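Local atomic coordinates of PmbA-related protein (Thermotoga maritima, PDB entry 1VL4), a protein that is probably a metallopeptidase of the PmbA/TldD (peptidase U62) family, its substrate and activity not being established. Residues A[43-48]-A[133-138]; A[146-151]-A[220-225]; A[183-188]-A[193-198]; A[244-249]-A[369-374]. All coordinates share one frame; numbering follows the deposited sequence. Where two conformers were deposited one is given.

Interaction 1 of 4, residues A[43-48]-A[133-138]; sequences FSLRLA and DMAKKA
Leu45 and Leu47 of strand 43-48 both reach the methyl of Ala135 on helix 133-138, an alpha-helix lying against one face of an antiparallel beta-sheet. The two leucines sit two residues apart, so they leave the strand on the same face. CD1 of Leu45 makes the tighter approach, 3.5 Å from CB of Ala135. Leu47 uses its own CD1, which is 4.1 Å from the same CB and also rests 3.8 Å from the carbonyl O of Ala135. Alanine suits this turn of the helix: its single methyl lets the backbone come down onto the leucine branches, with the axes 9.4 Å apart and inclined by only 30°. Leu45 has CG between its backbone N and carbonyl carbon (chi1 70°), whereas Leu47 carries CG beside its N, and these different torsions converge on one methyl.

Farther out, Leu45 also packs on Met132 of the helix and on Tyr156 of strand 148-167, while Leu47 leans on Leu52 of strand 51-69. Arg46, between the leucines, points from the other face and forms a salt bridge with Asp53. At the exposed border, the aliphatic stem of Lys136 skirts Leu47, its CG 4.5 Å from Leu47 CD1.

Interaction 2 of 4, residues A[146-151]-A[220-225]; sequences ERVVMV and EAISLI
Ile222, near the end of helix 210-223, packs against Arg147 just ahead of strand 148-167. This isoleucine is the centre of the packing, and its branched side chain crosses that of Arg147 at about a right angle. CG2 of Ile222 sits over the centre of one face of the Arg147 guanidinium, 3.7 Å from CZ. On the other arm, CG1 of Ile222 lies 4.0 Å from Arg147 CB, and CD1 comes near NE and NH2 of the same arginine. Having CG1 beside the backbone N and CG2 anti to it (chi1 -78° for CG1) lets Ile222 offer both branches to a single partner. The flat guanidinium suits this place because its face can lie on hydrocarbon while its N-H groups point outward in its plane, and Arg147 NH2 forms a salt bridge with Asp145. CD1 of Ile222 also lies 4.3 Å from CG2 of Val148, where a compact beta-branched residue begins the strand.

Past Ser223 and Leu224 the chain has left the helix, and Ile225 returns to the contact. Its CD1 lies 4.3 Å from CD of Arg147, touching the methylene part of the arginine near the bend at chi3 (-75°).

This surface contact joins the C-terminal end of helix 210-223 to the start of strand 148-167, an inner strand of the antiparallel sheet: Ala221 and Ile225 also pack on Ala188 of strand 172-188, and Val149 and Met150 form a classic beta bulge opposite Ile187 of that strand, while Val151 packs against helix 128-143.

Interaction 3 of 4, residues A[183-188]-A[193-198]; sequences FAMAIA and PRSGSW
Ala184 and Trp198 exchange two backbone hydrogen bonds, the first of three such antiparallel pairs in the beta hairpin of strands 172-188 and 194-202. Ala184 N to Trp198 O and Trp198 N to Ala184 O are both 3.0 Å. Ala186 and Gly196 bond reciprocally in the same way, and Ala188 and Arg194 follow with a straight bond from Ala188 N to Arg194 O (2.8 Å, 173° at the hydrogen). All six amides and carbonyls facing across these pairs are thereby satisfied.

At the non-hydrogen-bonded pairs, CA-H groups approach the same carbonyls: Ser197 CA is 3.2 Å from Ala184 O. The Phe183 ring, carried over the neighbouring strand by a CG anti to its N (chi1 165°), meets Ser197 obliquely, Phe183 CE1 lying 3.6 Å from Ser197 CB, and its CD1 lies 3.6 Å from Trp198 O. Replacing Phe183 with an alanine would probably open a gap above Ser197 CB and uncover the Trp198 carbonyl. Ile187 CG2 lies 3.7 Å from Pro193 CB, the two side chains side by side.

The polar ends find partners outside the hairpin: Ser195 OG bonds to Lys390 NZ, and the buried Arg194 forms salt bridges with Asp190 and Glu404. On the face of Ala184, Ala186 and Ala188, methyls let helix 210-223 come close; along its other edge, strand 172-188 hydrogen-bonds to strand 148-167.

Interaction 4 of 4, residues A[244-249]-A[369-374]; sequences LLDLME and TEVEGM
A water molecule between Asp246 and strand 369-372 is held by three groups. It accepts a hydrogen bond from the backbone N of Val371 (2.9 Å) and lies 2.6 Å from Asp246 OD2 and 2.9 Å from Glu370 OE1, in positions to donate to either carboxylate. The two carboxylates are not in contact, OD2 of Asp246 being 4.7 Å from OE1 of Glu370, and the water between them probably eases the repulsion of their like charges. Glu370 has a second partner, a salt bridge from its OE2 to Arg240.

Beside this polar site the contact turns apolar. CB of Asp246 rests 4.0 Å from CG2 of Val371, so a short acid serves twice, its methylene packing while its carboxylate reaches the water. Met374 covers the next part of the helix. Its chain is folded back at chi2 and chi3 (-77° and -65°), which brings CE 3.2 Å from the carbonyl O of Asp246 and 3.8 Å from O of Leu247. The sulfur lies 4.1 Å from CD1 of Leu247, the two side chains crossing almost perpendicularly; a flexible, unbranched methionine can follow this bent path. An alanine in place of Met374 would probably leave a gap over the Asp246 carbonyl and deprive Leu247 CD1 of its sulfur neighbour.

The contact sets helix 241-247 against the end of strand 365-372, just before helix 374-377. Leu247 and Met374 both continue onto Leu387 of strand 384-395, Leu247 also meets helix 412-417, and Leu244 and Met248 pack on strand 432-434.

Interactions 1, 2 and 3 all reach the same antiparallel sheet, whereas interaction 4 lies in the C-terminal family region. Interactions 2 and 3 are closest, with centres about 7 Å apart, and are joined directly: Val149 N is 2.8 Å from Ile187 O and Met150 O 2.9 Å from Ile187 N, probable hydrogen bonds between neighbouring strands. Along the chain, the hairpin of interaction 3 is nested within the loop that interaction 2 closes. Interaction 1 lies about 15 Å from interaction 3, centre to centre. Interaction 4 is about 16 Å from interaction 3 by the same measure; Arg240 ties interaction 2 to interaction 4 through salt bridges with Glu220 and Glu370.

Interaction 1 of 4, residues A[43-48]-A[133-138]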
loop_
_atom_site.group_PDB
_atom_site.type_symbol
_atom_site.label_atom_id
_atom_site.label_comp_id
_atom_site.label_asym_id
_atom_site.label_seq_id
_atom_site.Cartn_x
_atom_site.Cartn_y
_atom_site.Cartn_z
ATOM N N PHE A 43 4.066 -18.434 -3.557
ATOM C CA PHE A 43 3.828 -19.067 -2.340
ATOM C C PHE A 43 4.607 -18.324 -1.281
ATOM O O PHE A 43 5.787 -18.088 -1.436
ATOM C CB PHE A 43 4.255 -20.523 -2.402
ATOM C CG PHE A 43 3.976 -21.254 -1.140
ATOM C CD1 PHE A 43 4.875 -21.191 -0.069
ATOM C CD2 PHE A 43 2.803 -21.955 -0.968
ATOM C CE1 PHE A 43 4.625 -21.820 1.091
ATOM C CE2 PHE A 43 2.548 -22.615 0.255
ATOM C CZ PHE A 43 3.465 -22.519 1.281
ATOM N N SER A 44 3.941 -17.955 -0.201
ATOM C CA SER A 44 4.634 -17.327 0.901
ATOM C C SER A 44 4.141 -17.850 2.215
ATOM O O SER A 44 3.013 -18.297 2.315
ATOM C CB SER A 44 4.367 -15.827 0.868
ATOM O OG SER A 44 3.019 -15.559 1.171
ATOM N N LEU A 45 4.998 -17.792 3.218
ATOM C CA LEU A 45 4.650 -18.083 4.545
ATOM C C LEU A 45 5.417 -17.259 5.597
ATOM O O LEU A 45 6.589 -16.853 5.395
ATOM C CB LEU A 45 4.756 -19.565 4.820
ATOM C CG LEU A 45 6.107 -20.213 4.863
ATOM C CD1 LEU A 45 6.748 -19.981 6.246
ATOM C CD2 LEU A 45 5.930 -21.707 4.602
ATOM N N ARG A 46 4.713 -17.010 6.702
ATOM C CA ARG A 46 5.265 -16.238 7.837
ATOM C C ARG A 46 5.037 -16.952 9.122
ATOM O O ARG A 46 3.917 -17.396 9.396
ATOM C CB ARG A 46 4.612 -14.872 7.865
ATOM C CG ARG A 46 5.079 -13.946 8.966
ATOM C CD ARG A 46 4.306 -12.614 8.905
ATOM N NE ARG A 46 3.166 -12.587 9.837
ATOM C CZ ARG A 46 2.087 -11.811 9.702
ATOM N NH1 ARG A 46 1.943 -11.000 8.651
ATOM N NH2 ARG A 46 1.127 -11.859 10.613
ATOM N N LEU A 47 6.116 -17.113 9.882
ATOM C CA LEU A 47 6.072 -17.562 11.252
ATOM C C LEU A 47 6.169 -16.334 12.161
ATOM O O LEU A 47 6.977 -15.435 11.938
ATOM C CB LEU A 47 7.255 -18.487 11.556
ATOM C CG LEU A 47 7.554 -19.593 10.549
ATOM C CD1 LEU A 47 8.637 -20.473 11.165
ATOM C CD2 LEU A 47 6.297 -20.416 10.233
ATOM N N ALA A 48 5.332 -16.325 13.169
ATOM C CA ALA A 48 5.257 -15.278 14.158
ATOM C C ALA A 48 5.649 -15.919 15.484
ATOM O O ALA A 48 4.948 -16.777 15.976
ATOM C CB ALA A 48 3.839 -14.760 14.233
ATOM N N ASP A 133 9.928 -26.363 6.219
ATOM C CA ASP A 133 11.111 -26.812 6.976
ATOM C C ASP A 133 12.257 -25.781 6.867
ATOM O O ASP A 133 12.956 -25.537 7.850
ATOM C CB ASP A 133 11.568 -28.216 6.542
ATOM C CG ASP A 133 10.664 -29.353 7.090
ATOM O OD1 ASP A 133 9.906 -29.160 8.068
ATOM O OD2 ASP A 133 10.708 -30.471 6.537
ATOM N N MET A 134 12.402 -25.136 5.715
ATOM C CA MET A 134 13.317 -23.999 5.589
ATOM C C MET A 134 13.049 -22.840 6.589
ATOM O O MET A 134 13.977 -22.311 7.218
ATOM C CB MET A 134 13.335 -23.456 4.155
ATOM C CG MET A 134 13.962 -24.422 3.180
ATOM S SD MET A 134 13.986 -23.843 1.432
ATOM C CE MET A 134 15.329 -22.758 1.545
ATOM N N ALA A 135 11.792 -22.423 6.679
ATOM C CA ALA A 135 11.376 -21.378 7.609
ATOM C C ALA A 135 11.589 -21.795 9.065
ATOM O O ALA A 135 12.162 -21.031 9.845
ATOM C CB ALA A 135 9.927 -21.004 7.331
ATOM N N LYS A 136 11.155 -22.999 9.438
ATOM C CA LYS A 136 11.397 -23.547 10.776
ATOM C C LYS A 136 12.874 -23.680 11.151
ATOM O O LYS A 136 13.261 -23.467 12.302
ATOM C CB LYS A 136 10.690 -24.904 10.963
ATOM C CG LYS A 136 9.190 -24.879 10.773
ATOM C CD LYS A 136 8.593 -26.270 10.913
ATOM C CE LYS A 136 7.064 -26.239 11.077
ATOM N NZ LYS A 136 6.421 -27.534 10.655
ATOM N N LYS A 137 13.713 -24.017 10.186
ATOM C CA LYS A 137 15.111 -24.088 10.418
ATOM C C LYS A 137 15.680 -22.681 10.653
ATOM O O LYS A 137 16.514 -22.503 11.528
ATOM C CB LYS A 137 15.801 -24.760 9.240
ATOM C CG LYS A 137 17.282 -25.007 9.443
ATOM C CD LYS A 137 17.533 -26.125 10.486
ATOM C CE LYS A 137 18.944 -26.044 11.065
ATOM N NZ LYS A 137 19.139 -26.973 12.225
ATOM N N ALA A 138 15.211 -21.683 9.897
ATOM C CA ALA A 138 15.657 -20.318 10.145
ATOM C C ALA A 138 15.252 -19.843 11.566
ATOM O O ALA A 138 16.060 -19.211 12.289
ATOM C CB ALA A 138 15.141 -19.406 9.091
#

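Interaction 2 of 4, residues A[146-151]-A[220-225]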
loop_
_atom_site.group_PDB
_atom_site.type_symbol
_atom_site.label_atom_id
_atom_site.label_comp_id
_atom_site.label_asym_id
_atom_site.label_seq_id
_atom_site.Cartn_x
_atom_site.Cartn_y
_atom_site.Cartn_z
ATOM N N GLU A 146 20.656 -18.190 24.106
ATOM C CA GLU A 146 19.838 -17.791 25.266
ATOM C C GLU A 146 19.575 -16.271 25.335
ATOM O O GLU A 146 18.622 -15.823 25.971
ATOM C CB GLU A 146 20.450 -18.315 26.567
ATOM C CG GLU A 146 21.864 -17.820 26.916
ATOM C CD GLU A 146 22.259 -18.223 28.342
ATOM O OE1 GLU A 146 21.348 -18.536 29.108
ATOM O OE2 GLU A 146 23.463 -18.241 28.695
ATOM N N ARG A 147 20.403 -15.483 24.651
ATOM C CA ARG A 147 20.257 -14.043 24.664
ATOM C C ARG A 147 19.131 -13.580 23.786
ATOM O O ARG A 147 18.662 -12.458 23.933
ATOM C CB ARG A 147 21.574 -13.395 24.224
ATOM C CG ARG A 147 22.720 -13.616 25.254
ATOM C CD ARG A 147 24.018 -13.094 24.716
ATOM N NE ARG A 147 24.544 -13.992 23.718
ATOM C CZ ARG A 147 25.790 -13.968 23.243
ATOM N NH1 ARG A 147 26.668 -13.076 23.663
ATOM N NH2 ARG A 147 26.145 -14.839 22.320
ATOM N N VAL A 148 18.716 -14.420 22.837
ATOM C CA VAL A 148 17.550 -14.109 22.001
ATOM C C VAL A 148 16.280 -14.364 22.799
ATOM O O VAL A 148 16.075 -15.475 23.326
ATOM C CB VAL A 148 17.549 -14.930 20.696
ATOM C CG1 VAL A 148 16.339 -14.608 19.867
ATOM C CG2 VAL A 148 18.800 -14.615 19.933
ATOM N N VAL A 149 15.447 -13.321 22.931
ATOM C CA VAL A 149 14.237 -13.389 23.743
ATOM C C VAL A 149 13.054 -13.762 22.858
ATOM O O VAL A 149 12.072 -14.333 23.324
ATOM C CB VAL A 149 13.930 -12.059 24.537
ATOM C CG1 VAL A 149 15.016 -11.781 25.519
ATOM C CG2 VAL A 149 13.782 -10.851 23.650
ATOM N N MET A 150 13.136 -13.422 21.585
ATOM C CA MET A 150 12.165 -13.934 20.660
ATOM C C MET A 150 12.575 -13.738 19.218
ATOM O O MET A 150 13.586 -13.077 18.885
ATOM C CB MET A 150 10.816 -13.289 20.904
ATOM C CG MET A 150 10.663 -11.903 20.378
ATOM S SD MET A 150 8.996 -11.325 20.774
ATOM C CE MET A 150 9.364 -10.324 22.212
ATOM N N VAL A 151 11.751 -14.317 18.346
ATOM C CA VAL A 151 11.974 -14.264 16.910
ATOM C C VAL A 151 10.652 -13.844 16.266
ATOM O O VAL A 151 9.819 -14.679 15.909
ATOM C CB VAL A 151 12.519 -15.614 16.391
ATOM C CG1 VAL A 151 12.879 -15.494 14.934
ATOM C CG2 VAL A 151 13.734 -16.046 17.206
ATOM N N GLU A 220 23.116 -10.210 14.669
ATOM C CA GLU A 220 22.756 -8.812 14.506
ATOM C C GLU A 220 22.184 -8.205 15.791
ATOM O O GLU A 220 22.713 -7.225 16.335
ATOM C CB GLU A 220 21.807 -8.646 13.330
ATOM C CG GLU A 220 22.450 -8.874 11.952
ATOM C CD GLU A 220 23.358 -7.712 11.521
ATOM O OE1 GLU A 220 22.839 -6.579 11.340
ATOM O OE2 GLU A 220 24.579 -7.945 11.337
ATOM N N ALA A 221 21.158 -8.834 16.329
ATOM C CA ALA A 221 20.522 -8.358 17.546
ATOM C C ALA A 221 21.459 -8.336 18.758
ATOM O O ALA A 221 21.474 -7.376 19.532
ATOM C CB ALA A 221 19.279 -9.227 17.849
ATOM N N ILE A 222 22.223 -9.410 18.923
ATOM C CA ILE A 222 23.076 -9.587 20.089
ATOM C C ILE A 222 24.204 -8.555 20.133
ATOM O O ILE A 222 24.605 -8.089 21.203
ATOM C CB ILE A 222 23.671 -11.006 20.093
ATOM C CG1 ILE A 222 22.635 -12.016 20.584
ATOM C CG2 ILE A 222 24.916 -11.114 20.992
ATOM C CD1 ILE A 222 22.924 -13.458 20.163
ATOM N N SER A 223 24.728 -8.224 18.956
ATOM C CA SER A 223 25.836 -7.296 18.841
ATOM C C SER A 223 25.475 -5.881 19.312
ATOM O O SER A 223 26.374 -5.089 19.639
ATOM C CB SER A 223 26.361 -7.267 17.416
ATOM O OG SER A 223 25.445 -6.660 16.552
ATOM N N LEU A 224 24.177 -5.578 19.357
ATOM C CA LEU A 224 23.699 -4.282 19.845
ATOM C C LEU A 224 23.474 -4.267 21.360
ATOM O O LEU A 224 23.130 -3.221 21.928
ATOM C CB LEU A 224 22.414 -3.868 19.125
ATOM C CG LEU A 224 22.572 -3.652 17.632
ATOM C CD1 LEU A 224 21.191 -3.461 17.028
ATOM C CD2 LEU A 224 23.494 -2.476 17.332
ATOM N N ILE A 225 23.674 -5.398 22.024
ATOM C CA ILE A 225 23.526 -5.410 23.477
ATOM C C ILE A 225 24.629 -4.551 24.051
ATOM O O ILE A 225 25.785 -4.702 23.649
ATOM C CB ILE A 225 23.623 -6.822 24.047
ATOM C CG1 ILE A 225 22.448 -7.680 23.528
ATOM C CG2 ILE A 225 23.698 -6.775 25.589
ATOM C CD1 ILE A 225 22.608 -9.135 23.912
#

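Interaction 3 of 4, residues A[183-188]-A[193-198]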
loop_
_atom_site.group_PDB
_atom_site.type_symbol
_atom_site.label_atom_id
_atom_site.label_comp_id
_atom_site.label_asym_id
_atom_site.label_seq_id
_atom_site.Cartn_x
_atom_site.Cartn_y
_atom_site.Cartn_z
ATOM N N PHE A 183 13.790 -14.629 5.154
ATOM C CA PHE A 183 14.058 -13.488 6.027
ATOM C C PHE A 183 13.806 -13.950 7.451
ATOM O O PHE A 183 12.905 -14.742 7.736
ATOM C CB PHE A 183 13.148 -12.280 5.680
ATOM C CG PHE A 183 13.087 -11.162 6.769
ATOM C CD1 PHE A 183 14.011 -10.105 6.750
ATOM C CD2 PHE A 183 12.120 -11.167 7.752
ATOM C CE1 PHE A 183 13.974 -9.117 7.670
ATOM C CE2 PHE A 183 12.089 -10.175 8.702
ATOM C CZ PHE A 183 13.016 -9.125 8.649
ATOM N N ALA A 184 14.611 -13.438 8.368
ATOM C CA ALA A 184 14.393 -13.661 9.783
ATOM C C ALA A 184 14.723 -12.406 10.578
ATOM O O ALA A 184 15.651 -11.655 10.216
ATOM C CB ALA A 184 15.237 -14.814 10.265
ATOM N N MET A 185 13.961 -12.185 11.644
ATOM C CA MET A 185 14.212 -11.065 12.571
ATOM C C MET A 185 14.202 -11.588 14.002
ATOM O O MET A 185 13.261 -12.297 14.411
ATOM C CB MET A 185 13.170 -9.933 12.395
ATOM C CG MET A 185 13.559 -8.642 13.157
ATOM S SD MET A 185 12.151 -7.919 13.997
ATOM C CE MET A 185 12.835 -7.323 15.539
ATOM N N ALA A 186 15.239 -11.224 14.759
ATOM C CA ALA A 186 15.368 -11.641 16.132
ATOM C C ALA A 186 15.423 -10.440 17.089
ATOM O O ALA A 186 15.787 -9.342 16.704
ATOM C CB ALA A 186 16.563 -12.537 16.289
ATOM N N ILE A 187 14.968 -10.648 18.314
ATOM C CA ILE A 187 15.089 -9.642 19.413
ATOM C C ILE A 187 15.953 -10.180 20.549
ATOM O O ILE A 187 15.663 -11.254 21.092
ATOM C CB ILE A 187 13.706 -9.233 19.962
ATOM C CG1 ILE A 187 12.885 -8.593 18.827
ATOM C CG2 ILE A 187 13.847 -8.274 21.179
ATOM C CD1 ILE A 187 11.506 -8.188 19.191
ATOM N N ALA A 188 17.005 -9.404 20.915
ATOM C CA ALA A 188 17.948 -9.746 21.985
ATOM C C ALA A 188 17.622 -8.975 23.287
ATOM O O ALA A 188 17.106 -7.857 23.268
ATOM C CB ALA A 188 19.369 -9.445 21.538
ATOM N N PRO A 193 15.184 -3.529 24.429
ATOM C CA PRO A 193 15.398 -4.685 23.554
ATOM C C PRO A 193 16.017 -4.330 22.192
ATOM O O PRO A 193 15.679 -3.300 21.609
ATOM C CB PRO A 193 13.990 -5.256 23.379
ATOM C CG PRO A 193 13.232 -4.760 24.568
ATOM C CD PRO A 193 13.777 -3.396 24.843
ATOM N N ARG A 194 16.905 -5.189 21.697
ATOM C CA ARG A 194 17.684 -4.909 20.499
ATOM C C ARG A 194 17.200 -5.775 19.354
ATOM O O ARG A 194 17.185 -6.970 19.459
ATOM C CB ARG A 194 19.170 -5.226 20.733
ATOM C CG ARG A 194 19.754 -4.616 21.994
ATOM C CD ARG A 194 19.630 -3.123 21.917
ATOM N NE ARG A 194 20.126 -2.474 23.102
ATOM C CZ ARG A 194 19.900 -1.200 23.385
ATOM N NH1 ARG A 194 19.233 -0.421 22.533
ATOM N NH2 ARG A 194 20.362 -0.700 24.518
ATOM N N SER A 195 16.871 -5.187 18.225
ATOM C CA SER A 195 16.481 -6.014 17.100
ATOM C C SER A 195 17.571 -6.178 16.047
ATOM O O SER A 195 18.441 -5.328 15.857
ATOM C CB SER A 195 15.161 -5.508 16.483
ATOM O OG SER A 195 15.226 -4.148 16.114
ATOM N N GLY A 196 17.508 -7.317 15.368
ATOM C CA GLY A 196 18.426 -7.675 14.311
ATOM C C GLY A 196 17.603 -8.405 13.257
ATOM O O GLY A 196 16.555 -8.988 13.568
ATOM N N SER A 197 18.043 -8.323 12.010
ATOM C CA SER A 197 17.429 -9.113 10.945
ATOM C C SER A 197 18.423 -9.434 9.849
ATOM O O SER A 197 19.531 -8.844 9.768
ATOM C CB SER A 197 16.196 -8.411 10.389
ATOM O OG SER A 197 16.482 -7.253 9.627
ATOM N N TRP A 198 18.069 -10.418 9.033
ATOM C CA TRP A 198 18.876 -10.758 7.878
ATOM C C TRP A 198 17.967 -11.422 6.837
ATOM O O TRP A 198 17.003 -12.083 7.205
ATOM C CB TRP A 198 20.024 -11.709 8.291
ATOM C CG TRP A 198 21.101 -11.789 7.268
ATOM C CD1 TRP A 198 21.315 -12.775 6.374
ATOM C CD2 TRP A 198 22.079 -10.781 6.998
ATOM N NE1 TRP A 198 22.358 -12.447 5.542
ATOM C CE2 TRP A 198 22.865 -11.242 5.926
ATOM C CE3 TRP A 198 22.381 -9.549 7.581
ATOM C CZ2 TRP A 198 23.927 -10.515 5.415
ATOM C CZ3 TRP A 198 23.451 -8.828 7.081
ATOM C CH2 TRP A 198 24.208 -9.318 6.014
#

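Interaction 4 of 4, residues A[244-249]-A[369-374]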
loop_
_atom_site.group_PDB
_atom_site.type_symbol
_atom_site.label_atom_id
_atom_site.label_comp_id
_atom_site.label_asym_id
_atom_site.label_seq_id
_atom_site.Cartn_x
_atom_site.Cartn_y
_atom_site.Cartn_z
ATOM N N LEU A 244 22.969 0.921 2.912
ATOM C CA LEU A 244 23.120 1.645 1.663
ATOM C C LEU A 244 22.159 1.107 0.626
ATOM O O LEU A 244 21.648 1.876 -0.180
ATOM C CB LEU A 244 24.571 1.586 1.183
ATOM C CG LEU A 244 24.884 2.307 -0.117
ATOM C CD1 LEU A 244 24.648 3.811 0.028
ATOM C CD2 LEU A 244 26.326 2.021 -0.492
ATOM N N LEU A 245 21.916 -0.205 0.644
ATOM C CA LEU A 245 20.948 -0.827 -0.268
ATOM C C LEU A 245 19.583 -0.129 -0.146
ATOM O O LEU A 245 18.944 0.092 -1.157
ATOM C CB LEU A 245 20.760 -2.332 0.009
ATOM C CG LEU A 245 21.882 -3.232 -0.453
ATOM C CD1 LEU A 245 21.730 -4.600 0.175
ATOM C CD2 LEU A 245 21.880 -3.281 -1.994
ATOM N N ASP A 246 19.134 0.172 1.068
ATOM C CA ASP A 246 17.860 0.930 1.234
ATOM C C ASP A 246 17.971 2.412 0.852
ATOM O O ASP A 246 17.101 2.974 0.153
ATOM C CB ASP A 246 17.331 0.848 2.655
ATOM C CG ASP A 246 16.981 -0.561 3.082
ATOM O OD1 ASP A 246 16.740 -1.442 2.215
ATOM O OD2 ASP A 246 16.984 -0.788 4.318
ATOM N N LEU A 247 19.054 3.038 1.299
ATOM C CA LEU A 247 19.224 4.450 1.096
ATOM C C LEU A 247 19.295 4.795 -0.373
ATOM O O LEU A 247 18.682 5.788 -0.802
ATOM C CB LEU A 247 20.475 4.957 1.851
ATOM C CG LEU A 247 20.612 6.492 1.868
ATOM C CD1 LEU A 247 19.437 7.151 2.576
ATOM C CD2 LEU A 247 21.873 6.885 2.551
ATOM N N MET A 248 19.982 3.942 -1.153
ATOM C CA MET A 248 20.158 4.126 -2.592
ATOM C C MET A 248 18.832 4.218 -3.342
ATOM O O MET A 248 18.792 4.683 -4.473
ATOM C CB MET A 248 20.877 2.915 -3.223
ATOM C CG MET A 248 22.336 2.897 -3.094
ATOM S SD MET A 248 22.883 1.259 -3.650
ATOM C CE MET A 248 22.693 1.263 -5.414
ATOM N N GLU A 249 17.787 3.620 -2.799
ATOM C CA GLU A 249 16.491 3.691 -3.443
ATOM C C GLU A 249 16.031 5.106 -3.681
ATOM O O GLU A 249 15.284 5.355 -4.640
ATOM C CB GLU A 249 15.443 2.941 -2.619
ATOM C CG GLU A 249 15.857 1.470 -2.550
ATOM C CD GLU A 249 14.706 0.578 -2.705
ATOM O OE1 GLU A 249 13.995 0.422 -1.690
ATOM O OE2 GLU A 249 14.506 0.079 -3.847
ATOM N N THR A 369 24.460 0.254 10.107
ATOM C CA THR A 369 24.105 -1.062 9.559
ATOM C C THR A 369 22.685 -1.141 9.014
ATOM O O THR A 369 22.424 -1.959 8.160
ATOM C CB THR A 369 24.224 -2.168 10.612
ATOM O OG1 THR A 369 23.461 -1.797 11.773
ATOM C CG2 THR A 369 25.695 -2.373 11.000
ATOM N N GLU A 370 21.787 -0.315 9.529
ATOM C CA GLU A 370 20.404 -0.269 9.046
ATOM C C GLU A 370 19.865 1.149 9.167
ATOM O O GLU A 370 20.240 1.894 10.090
ATOM C CB GLU A 370 19.508 -1.217 9.856
ATOM C CG GLU A 370 20.070 -2.666 10.012
ATOM C CD GLU A 370 20.038 -3.458 8.721
ATOM O OE1 GLU A 370 19.397 -2.986 7.733
ATOM O OE2 GLU A 370 20.649 -4.558 8.693
ATOM N N VAL A 371 19.013 1.521 8.211
ATOM C CA VAL A 371 18.209 2.764 8.291
ATOM C C VAL A 371 16.688 2.458 8.249
ATOM O O VAL A 371 16.260 1.475 7.688
ATOM C CB VAL A 371 18.576 3.746 7.160
ATOM C CG1 VAL A 371 19.946 4.355 7.393
ATOM C CG2 VAL A 371 18.532 3.070 5.782
ATOM N N GLU A 372 15.885 3.315 8.847
ATOM C CA GLU A 372 14.448 3.093 8.951
ATOM C C GLU A 372 13.734 4.394 8.655
ATOM O O GLU A 372 14.257 5.491 8.956
ATOM C CB GLU A 372 14.077 2.633 10.380
ATOM C CG GLU A 372 14.510 1.172 10.711
ATOM C CD GLU A 372 15.815 1.022 11.521
ATOM O OE1 GLU A 372 16.150 1.890 12.361
ATOM O OE2 GLU A 372 16.504 -0.009 11.329
ATOM N N GLY A 373 12.537 4.264 8.073
ATOM C CA GLY A 373 11.643 5.398 7.863
ATOM C C GLY A 373 11.890 6.138 6.570
ATOM O O GLY A 373 11.762 7.354 6.526
ATOM N N MET A 374 12.242 5.408 5.522
ATOM C CA MET A 374 12.521 6.006 4.220
ATOM C C MET A 374 11.286 6.726 3.661
ATOM O O MET A 374 11.383 7.841 3.128
ATOM C CB MET A 374 12.969 4.924 3.240
ATOM C CG MET A 374 14.387 4.368 3.455
ATOM S SD MET A 374 15.666 5.484 2.868
ATOM C CE MET A 374 15.400 5.541 1.098
HETATM O O HOH W 1 18.617 -0.580 6.313
#